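Phosphosugar isomerase (Escherichia coli O6:H1, PDB 5UQI) probably interconverts arabinose 5-phosphate and ribulose 5-phosphate, and binds arabinose-5-phosphate in its sugar isomerase domain. Local coordinates at residues 33-38 against 119-124; 40-45 against 91-96; 76-81 against 103-108. All coordinates share one frame; numbering follows the deposited sequence.

How the contacts relate
Contacts 1 and 2 lie side by side, with centres 10 Å apart: helix 32-41 contributes to both, and strands 120-124 and 93-97 are neighbours in one parallel sheet. They are joined by backbone pairing that includes I121 N to V94 O at 2.7 Å, a probable hydrogen bond, and contact 2 is nested inside the loop closed by contact 1. Contact 3 lies 19 Å, centre to centre, from each of the others. It meets contact 2 where L96 CD2 packs 3.8 Å from I106 CG2. Contact 3 also holds T103 of the arabinose-5-phosphate pocket, whereas the F123 side chain of contact 1 is about 9 Å from the ligand.

Contact 1. Residues 33-38 against 119-124; sequences ANLIKV and YLISFT
The Y119 ring and V38 meet tip to tip, the valine methyls approaching the ring obliquely, while I121 CG1 lies at the ring's edge and in its plane. V38 CG1 is 3.5 Å from Y119 CE1, and V38 CG2 sits near the phenol end, 3.7 Å from Y119 OH. Y119 points its CB toward the helix and holds CG anti to the backbone N (chi1 -165°). The second ring, that of F123, is also met obliquely: L35 CD2 stands 4.1 Å from F123 CE1. The two side chains cross at about a right angle, and V139 and I141 also touch F123. Here helix 32-41 packs on one face of the parallel sheet of the SIS domain, an α/β fold of the Rossmann-like kind. The axes of the two segments are 11.0 Å apart at 139°, so helix and strand run broadly against each other. Strand alternation sorts the side chains: I121 faces this helix, while S122 and T124 pack against helix 130-134. Between the rings, I121 CD1 fills the middle, 3.8 Å from L35 CD1 and 4.0 Å from V38 CG1. No hydrogen bond joins the segments, and this apolar layer continues into L137, which both L35 and Y119 touch.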
ATOM      1  N   ALA A  33     -12.320  -8.479   0.106  1.00 22.22           N
ATOM      2  CA  ALA A  33     -12.390  -9.879  -0.233  1.00 22.34           C
ATOM      3  C   ALA A  33     -11.892 -10.113  -1.650  1.00 22.23           C
ATOM      4  O   ALA A  33     -11.125 -11.059  -1.893  1.00 22.46           O
ATOM      5  CB  ALA A  33     -13.825 -10.374  -0.056  1.00 23.36           C
ATOM      6  N   ASN A  34     -12.319  -9.265  -2.603  1.00 23.55           N
ATOM      7  CA  ASN A  34     -11.818  -9.382  -3.971  1.00 22.79           C
ATOM      8  C   ASN A  34     -10.293  -9.155  -3.997  1.00 20.27           C
ATOM      9  O   ASN A  34      -9.597  -9.869  -4.723  1.00 21.56           O
ATOM     10  CB  ASN A  34     -12.461  -8.359  -4.881  1.00 27.14           C
ATOM     11  CG  ASN A  34     -13.825  -8.793  -5.311  1.00 34.57           C
ATOM     12  OD1 ASN A  34     -14.164  -9.988  -5.253  1.00 36.89           O
ATOM     13  ND2 ASN A  34     -14.610  -7.850  -5.727  1.00 35.52           N
ATOM     14  N   LEU A  35      -9.805  -8.251  -3.144  1.00 19.74           N
ATOM     15  CA  LEU A  35      -8.334  -8.007  -3.090  1.00 18.63           C
ATOM     16  C   LEU A  35      -7.598  -9.299  -2.704  1.00 18.31           C
ATOM     17  O   LEU A  35      -6.605  -9.716  -3.358  1.00 18.49           O
ATOM     18  CB  LEU A  35      -8.046  -6.834  -2.147  1.00 17.49           C
ATOM     19  CG  LEU A  35      -6.535  -6.598  -1.870  1.00 19.46           C
ATOM     20  CD1 LEU A  35      -5.828  -6.185  -3.183  1.00 19.88           C
ATOM     21  CD2 LEU A  35      -6.390  -5.519  -0.830  1.00 19.25           C
ATOM     22  N   ILE A  36      -8.104  -9.957  -1.654  1.00 18.45           N
ATOM     23  CA  ILE A  36      -7.492 -11.200  -1.200  1.00 19.23           C
ATOM     24  C   ILE A  36      -7.496 -12.260  -2.305  1.00 18.68           C
ATOM     25  O   ILE A  36      -6.498 -12.929  -2.541  1.00 18.70           O
ATOM     26  CB  ILE A  36      -8.155 -11.735   0.111  1.00 20.38           C
ATOM     27  CG1 ILE A  36      -7.802 -10.854   1.309  1.00 22.31           C
ATOM     28  CG2 ILE A  36      -7.759 -13.201   0.365  1.00 21.64           C
ATOM     29  CD1 ILE A  36      -6.361 -10.917   1.748  1.00 24.66           C
ATOM     30  N   LYS A  37      -8.638 -12.460  -2.957  1.00 21.16           N
ATOM     31  CA  LYS A  37      -8.736 -13.425  -4.043  1.00 22.01           C
ATOM     32  C   LYS A  37      -7.805 -13.180  -5.201  1.00 21.55           C
ATOM     33  O   LYS A  37      -7.190 -14.107  -5.676  1.00 22.23           O
ATOM     34  CB  LYS A  37     -10.188 -13.496  -4.517  1.00 22.88           C
ATOM     35  CG  LYS A  37     -11.103 -13.973  -3.403  1.00 29.20           C
ATOM     36  CD  LYS A  37     -12.560 -13.981  -3.848  1.00 32.02           C
ATOM     37  CE  LYS A  37     -13.463 -14.262  -2.666  1.00 37.14           C
ATOM     38  NZ  LYS A  37     -14.878 -14.135  -3.112  1.00 42.35           N
ATOM     39  N   VAL A  38      -7.674 -11.925  -5.635  1.00 19.68           N
ATOM     40  CA  VAL A  38      -6.745 -11.562  -6.732  1.00 19.46           C
ATOM     41  C   VAL A  38      -5.331 -11.886  -6.290  1.00 18.77           C
ATOM     42  O   VAL A  38      -4.581 -12.504  -7.034  1.00 19.37           O
ATOM     43  CB  VAL A  38      -6.796 -10.084  -7.125  1.00 20.54           C
ATOM     44  CG1 VAL A  38      -5.666  -9.721  -8.092  1.00 22.27           C
ATOM     45  CG2 VAL A  38      -8.152  -9.710  -7.748  1.00 21.71           C
ATOM     46  N   TYR A 119      -2.327  -7.361 -14.238  1.00 16.41           N
ATOM     47  CA  TYR A 119      -3.444  -6.954 -13.410  1.00 15.12           C
ATOM     48  C   TYR A 119      -2.976  -5.870 -12.441  1.00 16.68           C
ATOM     49  O   TYR A 119      -1.911  -6.049 -11.801  1.00 17.26           O
ATOM     50  CB  TYR A 119      -3.916  -8.179 -12.629  1.00 17.40           C
ATOM     51  CG  TYR A 119      -5.265  -7.972 -12.016  1.00 17.85           C
ATOM     52  CD1 TYR A 119      -5.436  -7.346 -10.814  1.00 17.31           C
ATOM     53  CD2 TYR A 119      -6.426  -8.365 -12.699  1.00 20.01           C
ATOM     54  CE1 TYR A 119      -6.679  -7.111 -10.247  1.00 19.20           C
ATOM     55  CE2 TYR A 119      -7.659  -8.125 -12.136  1.00 18.39           C
ATOM     56  CZ  TYR A 119      -7.803  -7.527 -10.916  1.00 20.68           C
ATOM     57  OH  TYR A 119      -9.055  -7.297 -10.335  1.00 23.15           O
ATOM     58  N   LEU A 120      -3.677  -4.746 -12.446  1.00 15.55           N
ATOM     59  CA  LEU A 120      -3.279  -3.543 -11.681  1.00 14.29           C
ATOM     60  C   LEU A 120      -4.248  -3.312 -10.558  1.00 16.09           C
ATOM     61  O   LEU A 120      -5.441  -3.219 -10.749  1.00 15.87           O
ATOM     62  CB  LEU A 120      -3.204  -2.286 -12.572  1.00 14.51           C
ATOM     63  CG  LEU A 120      -2.381  -2.433 -13.857  1.00 15.96           C
ATOM     64  CD1 LEU A 120      -2.508  -1.072 -14.586  1.00 17.23           C
ATOM     65  CD2 LEU A 120      -0.912  -2.858 -13.574  1.00 17.43           C
ATOM     66  N   ILE A 121      -3.711  -3.101  -9.337  1.00 13.19           N
ATOM     67  CA  ILE A 121      -4.491  -2.779  -8.163  1.00 14.44           C
ATOM     68  C   ILE A 121      -4.026  -1.410  -7.693  1.00 14.91           C
ATOM     69  O   ILE A 121      -2.825  -1.155  -7.704  1.00 15.53           O
ATOM     70  CB  ILE A 121      -4.162  -3.824  -7.045  1.00 15.09           C
ATOM     71  CG1 ILE A 121      -4.679  -5.203  -7.520  1.00 15.90           C
ATOM     72  CG2 ILE A 121      -4.800  -3.434  -5.710  1.00 15.89           C
ATOM     73  CD1 ILE A 121      -4.130  -6.310  -6.626  1.00 15.78           C
ATOM     74  N   SER A 122      -4.931  -0.540  -7.292  1.00 13.39           N
ATOM     75  CA  SER A 122      -4.543   0.733  -6.717  1.00 14.28           C
ATOM     76  C   SER A 122      -4.965   0.830  -5.259  1.00 13.62           C
ATOM     77  O   SER A 122      -6.013   0.328  -4.874  1.00 13.61           O
ATOM     78  CB  SER A 122      -5.086   1.961  -7.475  1.00 14.73           C
ATOM     79  OG  SER A 122      -6.569   1.905  -7.449  1.00 17.94           O
ATOM     80  N   PHE A 123      -4.115   1.457  -4.422  1.00 13.24           N
ATOM     81  CA  PHE A 123      -4.532   1.865  -3.099  1.00 14.09           C
ATOM     82  C   PHE A 123      -4.522   3.373  -3.085  1.00 14.35           C
ATOM     83  O   PHE A 123      -3.424   4.006  -3.155  1.00 15.22           O
ATOM     84  CB  PHE A 123      -3.455   1.400  -2.058  1.00 15.82           C
ATOM     85  CG  PHE A 123      -3.418  -0.094  -1.712  1.00 16.03           C
ATOM     86  CD1 PHE A 123      -4.123  -1.083  -2.395  1.00 16.55           C
ATOM     87  CD2 PHE A 123      -2.517  -0.530  -0.692  1.00 19.29           C
ATOM     88  CE1 PHE A 123      -4.051  -2.415  -2.024  1.00 17.52           C
ATOM     89  CE2 PHE A 123      -2.412  -1.880  -0.359  1.00 18.50           C
ATOM     90  CZ  PHE A 123      -3.190  -2.823  -0.990  1.00 20.84           C
ATOM     91  N   THR A 124      -5.697   4.035  -2.988  1.00 14.76           N
ATOM     92  CA  THR A 124      -5.818   5.501  -3.025  1.00 15.28           C
ATOM     93  C   THR A 124      -6.948   5.903  -2.098  1.00 16.11           C
ATOM     94  O   THR A 124      -7.707   5.020  -1.680  1.00 17.45           O
ATOM     95  CB  THR A 124      -6.107   6.078  -4.447  1.00 17.81           C
ATOM     96  OG1 THR A 124      -7.507   5.898  -4.784  1.00 16.34           O
ATOM     97  CG2 THR A 124      -5.232   5.391  -5.556  1.00 16.37           C
TER

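Contact 2. Residues 40-45 against 91-96; sequences QSCQGK and DDVVIL
K45 is held at both backbone ends: its N by D92 OD1, its O by V93 N. K45 N donates to D92 OD1 at 2.8 Å, and the bond is nearly straight, with an N-H...O angle of 171°. The donor comes from above the carboxylate, 38° out of its plane. The other carboxylate oxygen, OD2, accepts from A89 N, so D92 is gripped at both oxygens and its rotation is fixed by backbone donors. In return, V93 N donates to K45 O at 3.0 Å.

That last bond opens the parallel pairing of strands 46-50 and 93-97 in the central sheet of the SIS domain. V93 also bonds to the backbone of V47, so it is bracketed by residues 45 and 47, the regular pattern of parallel strands. The turn leading from helix 32-41 into the first of these strands therefore lies against the loop leading into the second.

In that turn the donors are served less directly. G44 CA comes within 4.5 Å of D92 CA, and with no side chain on the glycine the two backbones can lie this close. G44 N reaches D91 O at 3.3 Å, a weak bond. The same oxygen takes a shorter one from a water at 2.7 Å, and that water in turn accepts from Q43 N at 2.9 Å. A second water donates to Q43 O at 2.9 Å and, weakly, to D91 OD2. On the apolar side, C42 carries its SG anti to the backbone N (chi1 179°), and the sulfur rests 3.6 Å from V93 CG2. The carbonyl of D92 accepts from N118 ND2.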
ATOM      1  N   GLN A  40      -4.340 -14.047  -4.052  1.00 19.68           N
ATOM      2  CA  GLN A  40      -4.156 -15.496  -3.941  1.00 22.44           C
ATOM      3  C   GLN A  40      -3.914 -16.167  -5.286  1.00 21.97           C
ATOM      4  O   GLN A  40      -3.297 -17.239  -5.341  1.00 24.97           O
ATOM      5  CB  GLN A  40      -5.412 -16.096  -3.301  1.00 19.73           C
ATOM      6  CG  GLN A  40      -5.445 -15.878  -1.792  1.00 23.15           C
ATOM      7  CD  GLN A  40      -6.657 -16.519  -1.137  1.00 26.18           C
ATOM      8  OE1 GLN A  40      -7.758 -16.450  -1.661  1.00 27.59           O
ATOM      9  NE2 GLN A  40      -6.457 -17.082   0.041  1.00 31.81           N
ATOM     10  N   SER A  41      -4.428 -15.539  -6.342  1.00 22.20           N
ATOM     11  CA  SER A  41      -4.357 -16.036  -7.703  1.00 23.25           C
ATOM     12  C   SER A  41      -3.021 -15.723  -8.335  1.00 24.23           C
ATOM     13  O   SER A  41      -2.663 -16.322  -9.369  1.00 24.72           O
ATOM     14  CB  SER A  41      -5.508 -15.464  -8.560  1.00 24.40           C
ATOM     15  OG  SER A  41      -5.249 -14.131  -9.032  1.00 32.30           O
ATOM     16  N   CYS A  42      -2.240 -14.817  -7.716  1.00 21.78           N
ATOM     17  CA  CYS A  42      -0.989 -14.366  -8.343  1.00 22.75           C
ATOM     18  C   CYS A  42      -0.016 -15.517  -8.493  1.00 21.89           C
ATOM     19  O   CYS A  42       0.326 -16.162  -7.501  1.00 24.11           O
ATOM     20  CB  CYS A  42      -0.421 -13.201  -7.526  1.00 21.31           C
ATOM     21  SG  CYS A  42       1.137 -12.563  -8.172  1.00 22.61           S
ATOM     22  N   GLN A  43       0.394 -15.802  -9.720  1.00 21.05           N
ATOM     23  CA  GLN A  43       1.368 -16.840  -9.969  1.00 24.22           C
ATOM     24  C   GLN A  43       2.801 -16.326 -10.035  1.00 23.45           C
ATOM     25  O   GLN A  43       3.736 -17.108 -10.133  1.00 26.39           O
ATOM     26  CB  GLN A  43       0.999 -17.502 -11.307  1.00 28.94           C
ATOM     27  CG  GLN A  43      -0.361 -18.171 -11.260  1.00 32.91           C
ATOM     28  CD  GLN A  43      -0.632 -18.926 -12.536  1.00 42.31           C
ATOM     29  OE1 GLN A  43       0.117 -19.835 -12.910  1.00 48.15           O
ATOM     30  NE2 GLN A  43      -1.687 -18.539 -13.230  1.00 46.88           N
ATOM     31  N   GLY A  44       2.954 -14.995 -10.020  1.00 20.94           N
ATOM     32  CA  GLY A  44       4.307 -14.411 -10.057  1.00 19.42           C
ATOM     33  C   GLY A  44       4.524 -13.667  -8.734  1.00 16.93           C
ATOM     34  O   GLY A  44       4.155 -14.166  -7.683  1.00 20.14           O
ATOM     35  N   LYS A  45       5.158 -12.505  -8.810  1.00 15.34           N
ATOM     36  CA  LYS A  45       5.382 -11.703  -7.628  1.00 15.46           C
ATOM     37  C   LYS A  45       4.378 -10.558  -7.544  1.00 14.48           C
ATOM     38  O   LYS A  45       3.828 -10.140  -8.562  1.00 15.63           O
ATOM     39  CB  LYS A  45       6.790 -11.118  -7.723  1.00 15.52           C
ATOM     40  CG  LYS A  45       7.811 -12.287  -7.758  1.00 18.85           C
ATOM     41  CD  LYS A  45       9.192 -11.907  -7.268  1.00 21.93           C
ATOM     42  CE  LYS A  45      10.213 -12.877  -7.806  1.00 20.28           C
ATOM     43  NZ  LYS A  45      10.204 -14.132  -7.027  1.00 18.88           N
ATOM     44  N   ASP A  91       3.185 -12.738 -15.281  1.00 23.10           N
ATOM     45  CA  ASP A  91       2.397 -13.290 -14.154  1.00 22.55           C
ATOM     46  C   ASP A  91       2.363 -12.377 -12.909  1.00 18.93           C
ATOM     47  O   ASP A  91       1.653 -12.686 -11.936  1.00 20.67           O
ATOM     48  CB  ASP A  91       2.973 -14.630 -13.692  1.00 24.49           C
ATOM     49  CG  ASP A  91       2.853 -15.742 -14.763  1.00 34.14           C
ATOM     50  OD1 ASP A  91       1.822 -15.795 -15.449  1.00 34.68           O
ATOM     51  OD2 ASP A  91       3.801 -16.538 -14.882  1.00 41.56           O
ATOM     52  N   ASP A  92       3.139 -11.277 -12.926  1.00 16.08           N
ATOM     53  CA  ASP A  92       3.183 -10.439 -11.721  1.00 16.33           C
ATOM     54  C   ASP A  92       1.948  -9.597 -11.601  1.00 16.21           C
ATOM     55  O   ASP A  92       1.316  -9.263 -12.613  1.00 15.93           O
ATOM     56  CB  ASP A  92       4.390  -9.502 -11.787  1.00 14.88           C
ATOM     57  CG  ASP A  92       5.750 -10.254 -11.767  1.00 16.44           C
ATOM     58  OD1 ASP A  92       5.841 -11.444 -11.351  1.00 17.49           O
ATOM     59  OD2 ASP A  92       6.747  -9.688 -12.292  1.00 15.90           O
ATOM     60  N   VAL A  93       1.551  -9.319 -10.365  1.00 13.01           N
ATOM     61  CA  VAL A  93       0.400  -8.448 -10.090  1.00 13.88           C
ATOM     62  C   VAL A  93       0.977  -7.190  -9.513  1.00 15.36           C
ATOM     63  O   VAL A  93       1.863  -7.315  -8.660  1.00 16.49           O
ATOM     64  CB  VAL A  93      -0.595  -9.112  -9.112  1.00 14.94           C
ATOM     65  CG1 VAL A  93      -1.660  -8.138  -8.582  1.00 16.78           C
ATOM     66  CG2 VAL A  93      -1.157 -10.372  -9.807  1.00 18.73           C
ATOM     67  N   VAL A  94       0.461  -6.027  -9.899  1.00 13.26           N
ATOM     68  CA  VAL A  94       1.054  -4.714  -9.526  1.00 13.35           C
ATOM     69  C   VAL A  94       0.102  -4.008  -8.586  1.00 14.26           C
ATOM     70  O   VAL A  94      -1.116  -3.864  -8.892  1.00 15.95           O
ATOM     71  CB  VAL A  94       1.369  -3.866 -10.794  1.00 13.88           C
ATOM     72  CG1 VAL A  94       1.961  -2.529 -10.399  1.00 14.00           C
ATOM     73  CG2 VAL A  94       2.308  -4.590 -11.730  1.00 14.05           C
ATOM     74  N   ILE A  95       0.621  -3.531  -7.433  1.00 12.72           N
ATOM     75  CA  ILE A  95      -0.161  -2.687  -6.560  1.00 12.81           C
ATOM     76  C   ILE A  95       0.468  -1.315  -6.615  1.00 13.74           C
ATOM     77  O   ILE A  95       1.642  -1.151  -6.245  1.00 14.45           O
ATOM     78  CB  ILE A  95      -0.163  -3.187  -5.088  1.00 13.53           C
ATOM     79  CG1 ILE A  95      -0.825  -4.588  -5.004  1.00 14.01           C
ATOM     80  CG2 ILE A  95      -0.823  -2.201  -4.180  1.00 14.57           C
ATOM     81  CD1 ILE A  95      -0.818  -5.231  -3.600  1.00 15.04           C
ATOM     82  N   LEU A  96      -0.271  -0.318  -7.060  1.00 11.82           N
ATOM     83  CA  LEU A  96       0.262   1.037  -7.109  1.00 12.71           C
ATOM     84  C   LEU A  96      -0.345   1.847  -5.967  1.00 13.50           C
ATOM     85  O   LEU A  96      -1.571   1.905  -5.791  1.00 14.23           O
ATOM     86  CB  LEU A  96      -0.121   1.732  -8.425  1.00 12.82           C
ATOM     87  CG  LEU A  96       0.454   0.988  -9.638  1.00 14.67           C
ATOM     88  CD1 LEU A  96      -0.630   0.158 -10.381  1.00 18.13           C
ATOM     89  CD2 LEU A  96       1.174   1.934 -10.596  1.00 15.83           C
TER
HETATM   90  O   HOH W   1      -0.568 -14.152 -11.968  1.00 24.93           O
HETATM   91  O   HOH W   2       5.730 -17.247 -12.169  1.00 49.92           O

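Contact 3. Residues 76-81 against 103-108; sequences HGTEAV and TAEILA. With A5P (arabinose-5-phosphate), chain B.
G77 O and E105 O, two backbone acceptors 4.1 Å apart, are bridged by one water that spends both its hydrogens on them. The water's oxygen is 2.6 Å from E105 O and 2.9 Å from G77 O. Neither carbonyl can donate to the other, so the water supplies the hydrogens that let these two oxygens face each other.

Around this bridge the contact is slight. G77, the first residue of helix 77-84, has no side chain. I106 sets out away from helix 77-84, yet its CD1 returns to lie 4.2 Å from G77 CA. T78 and E105 lie side by side and point the same way, with T78 OG1 3.7 Å from E105 CG. At the far end V81 CG1 lies 3.7 Å from A108 O.

The short helix 104-107 follows strand 93-97, and T103 occupies its N-cap position. OG1 of T103 stands anti to the carbonyl carbon (chi1 -55°) and donates to the phosphate oxygen O3P of arabinose-5-phosphate. The modelled OG1 to O3P distance of 2.4 Å is very short, so its exact length is doubtful. S98 OG also hydrogen-bonds to T103 OG1, while S100 OG does so weakly. The ligand is bonded further to S98 OG, S54 OG and the backbone N atoms of K53, N99 and S100, a hydroxyl-rich pocket of the kind SIS domains use for phosphosugars. The T103 hydroxyl faces the phosphate and makes no capping bond, which is consistent with the start of helix 104-107 taking part in ligand binding, and the helix end may add a modest favourable field for the anion.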
ATOM      1  N   HIS A  76      10.308   1.643  -7.483  1.00 10.81           N
ATOM      2  CA  HIS A  76       9.960   3.072  -7.353  1.00 11.19           C
ATOM      3  C   HIS A  76       9.329   3.601  -8.612  1.00 12.70           C
ATOM      4  O   HIS A  76       9.748   3.246  -9.702  1.00 13.45           O
ATOM      5  CB  HIS A  76      11.279   3.803  -7.042  1.00 12.95           C
ATOM      6  CG  HIS A  76      11.092   5.245  -6.700  1.00 12.96           C
ATOM      7  ND1 HIS A  76      11.036   6.223  -7.696  1.00 13.99           N
ATOM      8  CD2 HIS A  76      10.953   5.891  -5.517  1.00 13.77           C
ATOM      9  CE1 HIS A  76      10.858   7.400  -7.117  1.00 13.15           C
ATOM     10  NE2 HIS A  76      10.862   7.233  -5.799  1.00 13.70           N
ATOM     11  N   GLY A  77       8.300   4.453  -8.456  1.00 11.79           N
ATOM     12  CA  GLY A  77       7.532   4.886  -9.659  1.00 13.76           C
ATOM     13  C   GLY A  77       8.383   5.640 -10.683  1.00 14.20           C
ATOM     14  O   GLY A  77       8.211   5.493 -11.904  1.00 14.81           O
ATOM     15  N   THR A  78       9.365   6.446 -10.245  1.00 12.75           N
ATOM     16  CA  THR A  78      10.258   7.100 -11.220  1.00 13.64           C
ATOM     17  C   THR A  78      11.235   6.139 -11.799  1.00 13.89           C
ATOM     18  O   THR A  78      11.478   6.135 -12.998  1.00 14.59           O
ATOM     19  CB  THR A  78      11.064   8.236 -10.515  1.00 13.59           C
ATOM     20  OG1 THR A  78      10.082   9.248 -10.235  1.00 14.98           O
ATOM     21  CG2 THR A  78      12.130   8.839 -11.428  1.00 14.30           C
ATOM     22  N   GLU A  79      11.808   5.281 -10.987  1.00 12.04           N
ATOM     23  CA  GLU A  79      12.697   4.296 -11.588  1.00 12.86           C
ATOM     24  C   GLU A  79      11.971   3.385 -12.610  1.00 13.02           C
ATOM     25  O   GLU A  79      12.585   2.990 -13.614  1.00 13.68           O
ATOM     26  CB  GLU A  79      13.350   3.410 -10.494  1.00 13.42           C
ATOM     27  CG  GLU A  79      14.180   4.292  -9.488  1.00 17.34           C
ATOM     28  CD  GLU A  79      15.274   5.070 -10.214  1.00 20.50           C
ATOM     29  OE1 GLU A  79      15.958   4.417 -11.098  1.00 22.86           O
ATOM     30  OE2 GLU A  79      15.393   6.325 -10.073  1.00 17.31           O
ATOM     31  N   ALA A  80      10.676   3.081 -12.364  1.00 12.26           N
ATOM     32  CA  ALA A  80       9.910   2.290 -13.299  1.00 12.68           C
ATOM     33  C   ALA A  80       9.971   2.878 -14.706  1.00 12.52           C
ATOM     34  O   ALA A  80      10.154   2.143 -15.652  1.00 13.79           O
ATOM     35  CB  ALA A  80       8.464   2.243 -12.786  1.00 13.67           C
ATOM     36  N   VAL A  81       9.816   4.201 -14.815  1.00 12.90           N
ATOM     37  CA  VAL A  81       9.712   4.784 -16.196  1.00 12.80           C
ATOM     38  C   VAL A  81      11.110   5.048 -16.772  1.00 14.06           C
ATOM     39  O   VAL A  81      11.263   5.549 -17.889  1.00 15.44           O
ATOM     40  CB  VAL A  81       8.819   6.037 -16.212  1.00 13.13           C
ATOM     41  CG1 VAL A  81       7.400   5.656 -15.805  1.00 16.07           C
ATOM     42  CG2 VAL A  81       9.414   7.243 -15.448  1.00 13.62           C
ATOM     43  N   THR A 103      -0.770  11.421  -8.410  1.00 19.34           N
ATOM     44  CA  THR A 103       0.663  11.760  -8.456  1.00 21.10           C
ATOM     45  C   THR A 103       1.178  11.535  -9.845  1.00 17.43           C
ATOM     46  O   THR A 103       1.058  10.442 -10.342  1.00 18.36           O
ATOM     47  CB  THR A 103       1.368  10.792  -7.462  1.00 20.99           C
ATOM     48  OG1 THR A 103       0.722  10.955  -6.213  1.00 24.35           O
ATOM     49  CG2 THR A 103       2.886  11.103  -7.355  1.00 24.01           C
ATOM     50  N   ALA A 104       1.788  12.566 -10.448  1.00 19.47           N
ATOM     51  CA  ALA A 104       2.221  12.498 -11.854  1.00 18.18           C
ATOM     52  C   ALA A 104       3.140  11.325 -12.125  1.00 18.45           C
ATOM     53  O   ALA A 104       2.999  10.599 -13.100  1.00 19.13           O
ATOM     54  CB  ALA A 104       2.890  13.790 -12.291  1.00 21.19           C
ATOM     55  N   GLU A 105       4.089  11.108 -11.198  1.00 17.94           N
ATOM     56  CA  GLU A 105       5.031  10.014 -11.423  1.00 17.03           C
ATOM     57  C   GLU A 105       4.369   8.643 -11.471  1.00 17.46           C
ATOM     58  O   GLU A 105       4.838   7.754 -12.192  1.00 21.10           O
ATOM     59  CB  GLU A 105       6.118  10.035 -10.291  1.00 17.11           C
ATOM     60  CG  GLU A 105       6.986  11.291 -10.296  1.00 18.95           C
ATOM     61  CD  GLU A 105       6.465  12.385  -9.376  1.00 22.99           C
ATOM     62  OE1 GLU A 105       5.211  12.484  -9.124  1.00 21.61           O
ATOM     63  OE2 GLU A 105       7.280  13.227  -8.977  1.00 22.22           O
ATOM     64  N   ILE A 106       3.295   8.427 -10.719  1.00 15.90           N
ATOM     65  CA  ILE A 106       2.657   7.150 -10.714  1.00 16.71           C
ATOM     66  C   ILE A 106       1.771   7.017 -11.946  1.00 16.92           C
ATOM     67  O   ILE A 106       1.771   5.972 -12.555  1.00 17.09           O
ATOM     68  CB  ILE A 106       1.822   6.939  -9.414  1.00 17.11           C
ATOM     69  CG1 ILE A 106       2.693   7.107  -8.175  1.00 18.96           C
ATOM     70  CG2 ILE A 106       1.114   5.596  -9.418  1.00 17.45           C
ATOM     71  CD1 ILE A 106       3.792   6.015  -8.118  1.00 19.44           C
ATOM     72  N   LEU A 107       1.077   8.093 -12.298  1.00 17.41           N
ATOM     73  CA  LEU A 107       0.250   7.953 -13.536  1.00 17.72           C
ATOM     74  C   LEU A 107       1.120   7.705 -14.765  1.00 19.16           C
ATOM     75  O   LEU A 107       0.619   7.099 -15.736  1.00 18.06           O
ATOM     76  CB  LEU A 107      -0.549   9.201 -13.795  1.00 18.40           C
ATOM     77  CG  LEU A 107      -1.436   9.587 -12.643  1.00 17.80           C
ATOM     78  CD1 LEU A 107      -2.175  10.903 -12.895  1.00 20.31           C
ATOM     79  CD2 LEU A 107      -2.486   8.567 -12.268  1.00 18.95           C
ATOM     80  N   ALA A 108       2.363   8.224 -14.764  1.00 17.02           N
ATOM     81  CA  ALA A 108       3.285   8.021 -15.882  1.00 17.25           C
ATOM     82  C   ALA A 108       3.627   6.577 -16.155  1.00 16.68           C
ATOM     83  O   ALA A 108       4.044   6.231 -17.268  1.00 18.19           O
ATOM     84  CB  ALA A 108       4.572   8.797 -15.632  1.00 17.82           C
TER
HETATM   85  C1  A5P B 201       4.765  13.998  -0.094  1.00 33.95           C
HETATM   86  O1  A5P B 201       4.203  14.110   0.913  1.00 50.38           O
HETATM   87  C2  A5P B 201       5.163  12.646  -0.474  1.00 40.17           C
HETATM   88  O2  A5P B 201       5.991  12.005   0.444  1.00 39.16           O
HETATM   89  C3  A5P B 201       3.870  12.005  -0.741  1.00 36.35           C
HETATM   90  O3  A5P B 201       3.745  10.686  -0.197  1.00 37.71           O
HETATM   91  C4  A5P B 201       4.079  12.079  -2.232  1.00 32.00           C
HETATM   92  O4  A5P B 201       3.862  13.403  -2.688  1.00 31.97           O
HETATM   93  C5  A5P B 201       3.204  11.127  -2.988  1.00 33.87           C
HETATM   94  O5  A5P B 201       1.890  11.502  -2.805  1.00 27.00           O
HETATM   95  P   A5P B 201       0.821  10.359  -3.125  1.00 27.07           P
HETATM   96  O1P A5P B 201       0.756   9.364  -1.953  1.00 20.62           O
HETATM   97  O2P A5P B 201      -0.540  11.225  -3.250  1.00 24.90           O
HETATM   98  O3P A5P B 201       1.269   9.655  -4.304  1.00 26.98           O
HETATM   99  O   HOH W   3       7.219   7.934 -13.111  1.00 21.73           O